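Local coordinates for protein probable chaperone (Pseudomonas aeruginosa, PDB 4JMF) that probably serves as a type III secretion chaperone, forming a homodimer that binds the N-terminal region of the effector toxin Exoenzyme T, at residues H46-F50 with I101-L105; P71-I75 with L87-Q91. Residues are numbered along the deposited sequence.

In the fold
From the N terminus, helix 3-15 comes first, then strands 28-32, 35-41 and 46-53 follow as successive antiparallel neighbours. Contact 1 starts on the last of these and closes the longer loop, reaching 51 residues ahead to helix 98-114, which lies over the sheet. Contact 2 is nested inside that loop: residues 71-75, leading into strand 75-78, the outermost at that side of this chain's sheet, are joined to 87-91, 12 residues on from Ile75 to Leu87. Because strand 85-92 pairs with strand 46-53 on its other side, the contacts meet directly, with Leu47 N 2.7 Å from Gln91 O and Met49 O 2.9 Å from Asn89 N. Their centres are about 7 Å apart, and both touch the second subunit.

Contact 1 of 2, residues H46-F50 with I101-L105; sequences HLLMF and IHHQL
Met49 lays its thioether along the 101-105 helical turn: SD lies 3.5 Å from Leu105 CA and 3.6 Å from Leu105 CB, while Met49 CE reaches 3.7 Å from Ile101 CG1. Its chi angles of m, t, t extend the chain from the strand to the helix. Residues 46-50 form a regular beta strand and 101-105 a helical turn, with Leu105 N bonded to Ile101 O at 3.2 Å. The short axes approach to 10.0 Å and run roughly parallel, at a signed crossing angle of -31°. In the register, Leu47 faces Ile101 (CA-CA 8.9 Å) and Met49 faces Leu105 (CA-CA 7.0 Å). Strand alternation turns Leu47 and Met49 toward the helix; the CA-to-CB bonds of Leu48 and Phe50 turn away, and these side chains pack on apolar side chains of the Exoenzyme T chain. Leu47 (t, p) brings CD2 to 3.4 Å from Ile101 CD1. The polar link comes from Gln104, whose extended side chain (chi1 and chi2 both t) sends NE2 to Leu47 O, a hydrogen bond of 3.1 Å at 172°; NE2 also bonds Asn89 on the adjacent strand 85-92. Helix 3-15 adds to the apolar layer, with Tyr5 against Leu47 and Ala8 and Leu12 against Ile101. This buried interface belongs to the alpha+beta fold, helices packed on an antiparallel sheet, of the CesT family of type III secretion chaperones.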
ATOM      1  N   HIS B  46      -7.541   4.651  -8.779  1.00 20.43           N
ATOM      2  CA  HIS B  46      -6.216   4.505  -8.159  1.00 20.99           C
ATOM      3  C   HIS B  46      -5.141   4.288  -9.212  1.00 19.89           C
ATOM      4  O   HIS B  46      -5.410   3.745 -10.283  1.00 21.89           O
ATOM      5  CB  HIS B  46      -6.179   3.343  -7.162  1.00 20.11           C
ATOM      6  CG  HIS B  46      -7.095   3.511  -5.994  1.00 18.16           C
ATOM      7  ND1 HIS B  46      -8.468   3.479  -6.119  1.00 21.84           N
ATOM      8  CD2 HIS B  46      -6.839   3.692  -4.676  1.00 15.68           C
ATOM      9  CE1 HIS B  46      -9.018   3.632  -4.929  1.00 20.07           C
ATOM     10  NE2 HIS B  46      -8.054   3.776  -4.039  1.00 22.34           N
ATOM     11  N   LEU B  47      -3.922   4.724  -8.915  1.00 18.50           N
ATOM     12  CA  LEU B  47      -2.808   4.538  -9.841  1.00 21.07           C
ATOM     13  C   LEU B  47      -1.868   3.494  -9.265  1.00 18.18           C
ATOM     14  O   LEU B  47      -1.296   3.691  -8.186  1.00 14.62           O
ATOM     15  CB  LEU B  47      -2.039   5.848 -10.044  1.00 17.55           C
ATOM     16  CG  LEU B  47      -0.693   5.744 -10.770  1.00 17.60           C
ATOM     17  CD1 LEU B  47      -0.875   5.208 -12.181  1.00 22.21           C
ATOM     18  CD2 LEU B  47      -0.048   7.098 -10.847  1.00 25.57           C
ATOM     19  N   LEU B  48      -1.714   2.390  -9.987  1.00 16.51           N
ATOM     20  CA  LEU B  48      -0.829   1.315  -9.562  1.00 16.49           C
ATOM     21  C   LEU B  48       0.474   1.426 -10.336  1.00 15.47           C
ATOM     22  O   LEU B  48       0.450   1.496 -11.558  1.00 15.68           O
ATOM     23  CB  LEU B  48      -1.487  -0.034  -9.852  1.00 13.46           C
ATOM     24  CG  LEU B  48      -0.710  -1.309  -9.532  1.00 16.91           C
ATOM     25  CD1 LEU B  48      -0.649  -1.546  -8.012  1.00 16.45           C
ATOM     26  CD2 LEU B  48      -1.346  -2.506 -10.259  1.00 15.05           C
ATOM     27  N   MET B  49       1.605   1.469  -9.631  1.00 14.00           N
ATOM     28  CA  MET B  49       2.908   1.430 -10.291  1.00 15.34           C
ATOM     29  C   MET B  49       3.631   0.169  -9.860  1.00 17.05           C
ATOM     30  O   MET B  49       3.617  -0.185  -8.676  1.00 16.35           O
ATOM     31  CB  MET B  49       3.768   2.635  -9.896  1.00 13.29           C
ATOM     32  CG  MET B  49       3.159   3.988 -10.211  1.00 14.01           C
ATOM     33  SD  MET B  49       4.404   5.258  -9.976  1.00 17.45           S
ATOM     34  CE  MET B  49       3.483   6.744 -10.365  1.00 15.33           C
ATOM     35  N   PHE B  50       4.288  -0.507 -10.794  1.00 17.19           N
ATOM     36  CA  PHE B  50       5.006  -1.715 -10.396  1.00 18.62           C
ATOM     37  C   PHE B  50       6.145  -2.060 -11.327  1.00 20.57           C
ATOM     38  O   PHE B  50       6.199  -1.586 -12.463  1.00 19.10           O
ATOM     39  CB  PHE B  50       4.043  -2.911 -10.257  1.00 17.73           C
ATOM     40  CG  PHE B  50       3.296  -3.247 -11.522  1.00 21.14           C
ATOM     41  CD1 PHE B  50       3.712  -4.292 -12.335  1.00 18.58           C
ATOM     42  CD2 PHE B  50       2.155  -2.536 -11.885  1.00 19.82           C
ATOM     43  CE1 PHE B  50       3.007  -4.609 -13.503  1.00 21.53           C
ATOM     44  CE2 PHE B  50       1.447  -2.846 -13.048  1.00 16.95           C
ATOM     45  CZ  PHE B  50       1.875  -3.882 -13.853  1.00 23.92           C
ATOM     46  N   ILE B 101       2.800  12.319  -7.554  1.00 19.44           N
ATOM     47  CA  ILE B 101       2.928  11.230  -8.515  1.00 20.58           C
ATOM     48  C   ILE B 101       4.408  10.952  -8.801  1.00 21.51           C
ATOM     49  O   ILE B 101       4.837   9.789  -8.862  1.00 19.27           O
ATOM     50  CB  ILE B 101       2.051  11.440  -9.786  1.00 19.29           C
ATOM     51  CG1 ILE B 101       1.953  10.155 -10.608  1.00 20.32           C
ATOM     52  CG2 ILE B 101       2.566  12.583 -10.668  1.00 18.55           C
ATOM     53  CD1 ILE B 101       0.928  10.254 -11.756  1.00 16.61           C
ATOM     54  N   HIS B 102       5.192  12.023  -8.902  1.00 19.23           N
ATOM     55  CA  HIS B 102       6.640  11.907  -9.035  1.00 18.88           C
ATOM     56  C   HIS B 102       7.187  11.122  -7.841  1.00 20.20           C
ATOM     57  O   HIS B 102       7.971  10.188  -8.001  1.00 19.02           O
ATOM     58  CB  HIS B 102       7.261  13.308  -9.117  1.00 20.58           C
ATOM     59  CG  HIS B 102       8.749  13.314  -9.310  1.00 23.66           C
ATOM     60  ND1 HIS B 102       9.636  13.382  -8.255  1.00 21.24           N
ATOM     61  CD2 HIS B 102       9.503  13.296 -10.436  1.00 23.46           C
ATOM     62  CE1 HIS B 102      10.872  13.388  -8.724  1.00 24.36           C
ATOM     63  NE2 HIS B 102      10.819  13.334 -10.043  1.00 23.61           N
ATOM     64  N   HIS B 103       6.755  11.495  -6.642  1.00 20.43           N
ATOM     65  CA  HIS B 103       7.196  10.813  -5.424  1.00 19.89           C
ATOM     66  C   HIS B 103       6.849   9.320  -5.428  1.00 20.64           C
ATOM     67  O   HIS B 103       7.662   8.486  -5.003  1.00 19.75           O
ATOM     68  CB  HIS B 103       6.607  11.498  -4.189  1.00 18.46           C
ATOM     69  CG  HIS B 103       7.108  10.944  -2.893  1.00 21.95           C
ATOM     70  ND1 HIS B 103       8.337  11.276  -2.366  1.00 22.28           N
ATOM     71  CD2 HIS B 103       6.546  10.075  -2.017  1.00 24.02           C
ATOM     72  CE1 HIS B 103       8.510  10.645  -1.217  1.00 23.49           C
ATOM     73  NE2 HIS B 103       7.440   9.907  -0.983  1.00 21.59           N
ATOM     74  N   GLN B 104       5.652   8.977  -5.902  1.00 19.88           N
ATOM     75  CA  GLN B 104       5.244   7.568  -5.953  1.00 17.25           C
ATOM     76  C   GLN B 104       6.203   6.739  -6.787  1.00 18.48           C
ATOM     77  O   GLN B 104       6.622   5.652  -6.378  1.00 14.81           O
ATOM     78  CB  GLN B 104       3.828   7.405  -6.508  1.00 16.56           C
ATOM     79  CG  GLN B 104       3.314   5.963  -6.411  1.00 15.02           C
ATOM     80  CD  GLN B 104       1.932   5.775  -7.017  1.00 19.02           C
ATOM     81  OE1 GLN B 104       1.250   6.749  -7.356  1.00 15.94           O
ATOM     82  NE2 GLN B 104       1.504   4.509  -7.152  1.00 16.64           N
ATOM     83  N   LEU B 105       6.546   7.236  -7.970  1.00 16.92           N
ATOM     84  CA  LEU B 105       7.450   6.495  -8.838  1.00 16.17           C
ATOM     85  C   LEU B 105       8.840   6.416  -8.209  1.00 21.55           C
ATOM     86  O   LEU B 105       9.503   5.373  -8.269  1.00 19.22           O
ATOM     87  CB  LEU B 105       7.515   7.134 -10.232  1.00 18.17           C
ATOM     88  CG  LEU B 105       8.452   6.478 -11.254  1.00 21.14           C
ATOM     89  CD1 LEU B 105       8.032   5.023 -11.541  1.00 16.00           C
ATOM     90  CD2 LEU B 105       8.484   7.290 -12.558  1.00 18.13           C
TER

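Contact 2 of 2, residues P71-I75 with L87-Q91; sequences PCKPI and LWNRQ
Backbone pairing sets the register. Ile75 and Trp88 form an antiparallel hydrogen-bonded pair, CA-CA 5.3 Å, with Ile75 N to Trp88 O at 2.7 Å and Trp88 N to Ile75 O at 2.8 Å. A CA-H...O contact, Leu87 CA to Ile75 O at 3.3 Å, extends it. Residues 71-74 have no regular structure: Pro71 (-61/-17) and Cys72 (-87/1) turn the chain before Lys73 and Pro74 lead, in extended conformation, into Ile75, while 87-91 remain in a continuous strand. Side-chain and water bonds bridge this irregular part. Asn89, with chi1 at p, points toward the loop and donates from ND2 to Cys72 O at 2.8 Å and 160°; its OD1 accepts from Gln104 of helix 98-114. Water 1 donates to Pro71 O and accepts from Arg90 N, 3.0 Å in each case. Within the strand, Gln91 folds back (m, m) so that its NE2 bonds Arg90 O at 3.0 Å, which places Gln91 CD in packing contact 3.4 Å from Cys72 SG. Apolar contacts reinforce the pairing: Ile75 CB makes a CH-pi contact 3.8 Å from the centroid of the Trp88 five-membered ring, 27° off its normal, and next to it Pro74 CB is 3.9 Å from Leu87 CG. Trp88 NE1 bonds Asn65 O of the second subunit, whose Phe67 meets the indole edge-to-face and whose Ile75 packs on this chain's Ile75. The arrangement is an antiparallel pairing onto the outermost strand of this chain's sheet that contributes to the dimer interface, in keeping with the homodimeric class I type III secretion chaperones.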
ATOM      1  N   PRO B  71       3.232   6.183   2.655  1.00 22.35           N
ATOM      2  CA  PRO B  71       2.314   5.253   1.976  1.00 20.79           C
ATOM      3  C   PRO B  71       2.791   4.786   0.595  1.00 20.65           C
ATOM      4  O   PRO B  71       2.272   3.769   0.099  1.00 22.13           O
ATOM      5  CB  PRO B  71       1.024   6.076   1.823  1.00 24.18           C
ATOM      6  CG  PRO B  71       1.125   7.137   2.893  1.00 25.07           C
ATOM      7  CD  PRO B  71       2.589   7.478   2.946  1.00 21.12           C
ATOM      8  N   CYS B  72       3.755   5.482  -0.013  1.00 16.15           N
ATOM      9  CA  CYS B  72       4.264   5.053  -1.316  1.00 19.27           C
ATOM     10  C   CYS B  72       5.390   4.030  -1.204  1.00 17.47           C
ATOM     11  O   CYS B  72       5.948   3.606  -2.227  1.00 15.76           O
ATOM     12  CB  CYS B  72       4.745   6.254  -2.137  1.00 17.53           C
ATOM     13  SG  CYS B  72       3.407   7.379  -2.611  1.00 21.51           S
ATOM     14  N   LYS B  73       5.753   3.653   0.021  1.00 17.86           N
ATOM     15  CA  LYS B  73       6.772   2.600   0.188  1.00 17.54           C
ATOM     16  C   LYS B  73       6.197   1.368  -0.486  1.00 19.50           C
ATOM     17  O   LYS B  73       5.059   0.980  -0.202  1.00 16.28           O
ATOM     18  CB  LYS B  73       7.042   2.297   1.657  1.00 20.53           C
ATOM     19  CG  LYS B  73       8.011   1.126   1.854  1.00 20.79           C
ATOM     20  CD  LYS B  73       8.101   0.723   3.312  1.00 18.44           C
ATOM     21  CE  LYS B  73       9.104  -0.426   3.484  1.00 19.25           C
ATOM     22  NZ  LYS B  73       9.258  -0.828   4.912  1.00 20.32           N
ATOM     23  N   PRO B  74       6.947   0.781  -1.427  1.00 17.05           N
ATOM     24  CA  PRO B  74       6.338  -0.299  -2.209  1.00 18.95           C
ATOM     25  C   PRO B  74       6.296  -1.630  -1.465  1.00 20.45           C
ATOM     26  O   PRO B  74       6.956  -1.824  -0.439  1.00 18.48           O
ATOM     27  CB  PRO B  74       7.250  -0.405  -3.438  1.00 15.30           C
ATOM     28  CG  PRO B  74       8.568   0.109  -2.961  1.00 18.47           C
ATOM     29  CD  PRO B  74       8.305   1.115  -1.886  1.00 16.23           C
ATOM     30  N   ILE B  75       5.506  -2.544  -2.016  1.00 22.10           N
ATOM     31  CA  ILE B  75       5.250  -3.837  -1.420  1.00 18.81           C
ATOM     32  C   ILE B  75       5.817  -4.870  -2.390  1.00 21.47           C
ATOM     33  O   ILE B  75       5.781  -4.650  -3.598  1.00 21.41           O
ATOM     34  CB  ILE B  75       3.729  -4.047  -1.306  1.00 19.78           C
ATOM     35  CG1 ILE B  75       3.093  -2.894  -0.540  1.00 23.51           C
ATOM     36  CG2 ILE B  75       3.384  -5.396  -0.679  1.00 19.20           C
ATOM     37  CD1 ILE B  75       3.698  -2.676   0.787  1.00 28.11           C
ATOM     38  N   LEU B  87       7.179  -5.782  -7.481  1.00 18.72           N
ATOM     39  CA  LEU B  87       7.322  -4.726  -6.476  1.00 19.71           C
ATOM     40  C   LEU B  87       6.353  -3.615  -6.901  1.00 16.95           C
ATOM     41  O   LEU B  87       6.393  -3.181  -8.044  1.00 15.25           O
ATOM     42  CB  LEU B  87       8.762  -4.208  -6.493  1.00 16.77           C
ATOM     43  CG  LEU B  87       9.192  -3.154  -5.488  1.00 18.94           C
ATOM     44  CD1 LEU B  87       9.240  -3.786  -4.122  1.00 15.77           C
ATOM     45  CD2 LEU B  87      10.559  -2.586  -5.862  1.00 21.16           C
ATOM     46  N   TRP B  88       5.473  -3.168  -6.006  1.00 15.58           N
ATOM     47  CA  TRP B  88       4.386  -2.286  -6.425  1.00 15.23           C
ATOM     48  C   TRP B  88       3.987  -1.298  -5.359  1.00 19.41           C
ATOM     49  O   TRP B  88       4.172  -1.538  -4.157  1.00 16.63           O
ATOM     50  CB  TRP B  88       3.144  -3.100  -6.807  1.00 14.61           C
ATOM     51  CG  TRP B  88       2.579  -3.905  -5.664  1.00 16.60           C
ATOM     52  CD1 TRP B  88       2.992  -5.145  -5.252  1.00 18.85           C
ATOM     53  CD2 TRP B  88       1.505  -3.530  -4.786  1.00 19.14           C
ATOM     54  NE1 TRP B  88       2.234  -5.570  -4.183  1.00 19.26           N
ATOM     55  CE2 TRP B  88       1.319  -4.595  -3.872  1.00 18.89           C
ATOM     56  CE3 TRP B  88       0.680  -2.400  -4.682  1.00 16.52           C
ATOM     57  CZ2 TRP B  88       0.342  -4.564  -2.870  1.00 16.51           C
ATOM     58  CZ3 TRP B  88      -0.296  -2.370  -3.684  1.00 21.72           C
ATOM     59  CH2 TRP B  88      -0.456  -3.450  -2.792  1.00 21.75           C
ATOM     60  N   ASN B  89       3.420  -0.179  -5.801  1.00 15.53           N
ATOM     61  CA  ASN B  89       2.732   0.702  -4.863  1.00 14.86           C
ATOM     62  C   ASN B  89       1.481   1.274  -5.513  1.00 15.35           C
ATOM     63  O   ASN B  89       1.234   1.030  -6.698  1.00 15.68           O
ATOM     64  CB  ASN B  89       3.667   1.765  -4.272  1.00 14.36           C
ATOM     65  CG  ASN B  89       4.272   2.679  -5.324  1.00 16.21           C
ATOM     66  OD1 ASN B  89       3.790   2.763  -6.463  1.00 15.94           O
ATOM     67  ND2 ASN B  89       5.331   3.388  -4.936  1.00 16.64           N
ATOM     68  N   ARG B  90       0.660   1.981  -4.745  1.00 16.05           N
ATOM     69  CA  ARG B  90      -0.607   2.473  -5.284  1.00 16.03           C
ATOM     70  C   ARG B  90      -1.053   3.737  -4.570  1.00 19.26           C
ATOM     71  O   ARG B  90      -0.879   3.862  -3.353  1.00 17.20           O
ATOM     72  CB  ARG B  90      -1.698   1.409  -5.160  1.00 19.35           C
ATOM     73  CG  ARG B  90      -3.068   1.903  -5.616  1.00 20.66           C
ATOM     74  CD  ARG B  90      -3.933   0.757  -6.080  1.00 22.73           C
ATOM     75  NE  ARG B  90      -4.060  -0.203  -5.028  1.00 26.59           N
ATOM     76  CZ  ARG B  90      -4.293  -1.499  -5.185  1.00 27.09           C
ATOM     77  NH1 ARG B  90      -4.461  -2.064  -6.390  1.00 20.16           N
ATOM     78  NH2 ARG B  90      -4.358  -2.222  -4.091  1.00 18.23           N
ATOM     79  N   GLN B  91      -1.613   4.676  -5.331  1.00 16.05           N
ATOM     80  CA  GLN B  91      -2.119   5.906  -4.748  1.00 17.75           C
ATOM     81  C   GLN B  91      -3.459   6.235  -5.362  1.00 15.82           C
ATOM     82  O   GLN B  91      -3.702   5.919  -6.522  1.00 18.33           O
ATOM     83  CB  GLN B  91      -1.135   7.060  -4.973  1.00 21.07           C
ATOM     84  CG  GLN B  91       0.154   6.951  -4.156  1.00 22.36           C
ATOM     85  CD  GLN B  91      -0.023   7.398  -2.705  1.00 25.58           C
ATOM     86  OE1 GLN B  91       0.168   8.576  -2.372  1.00 26.72           O
ATOM     87  NE2 GLN B  91      -0.384   6.457  -1.836  1.00 19.94           N
TER
HETATM   88  O   HOH W   1       1.322   1.753  -1.866  1.00 23.34           O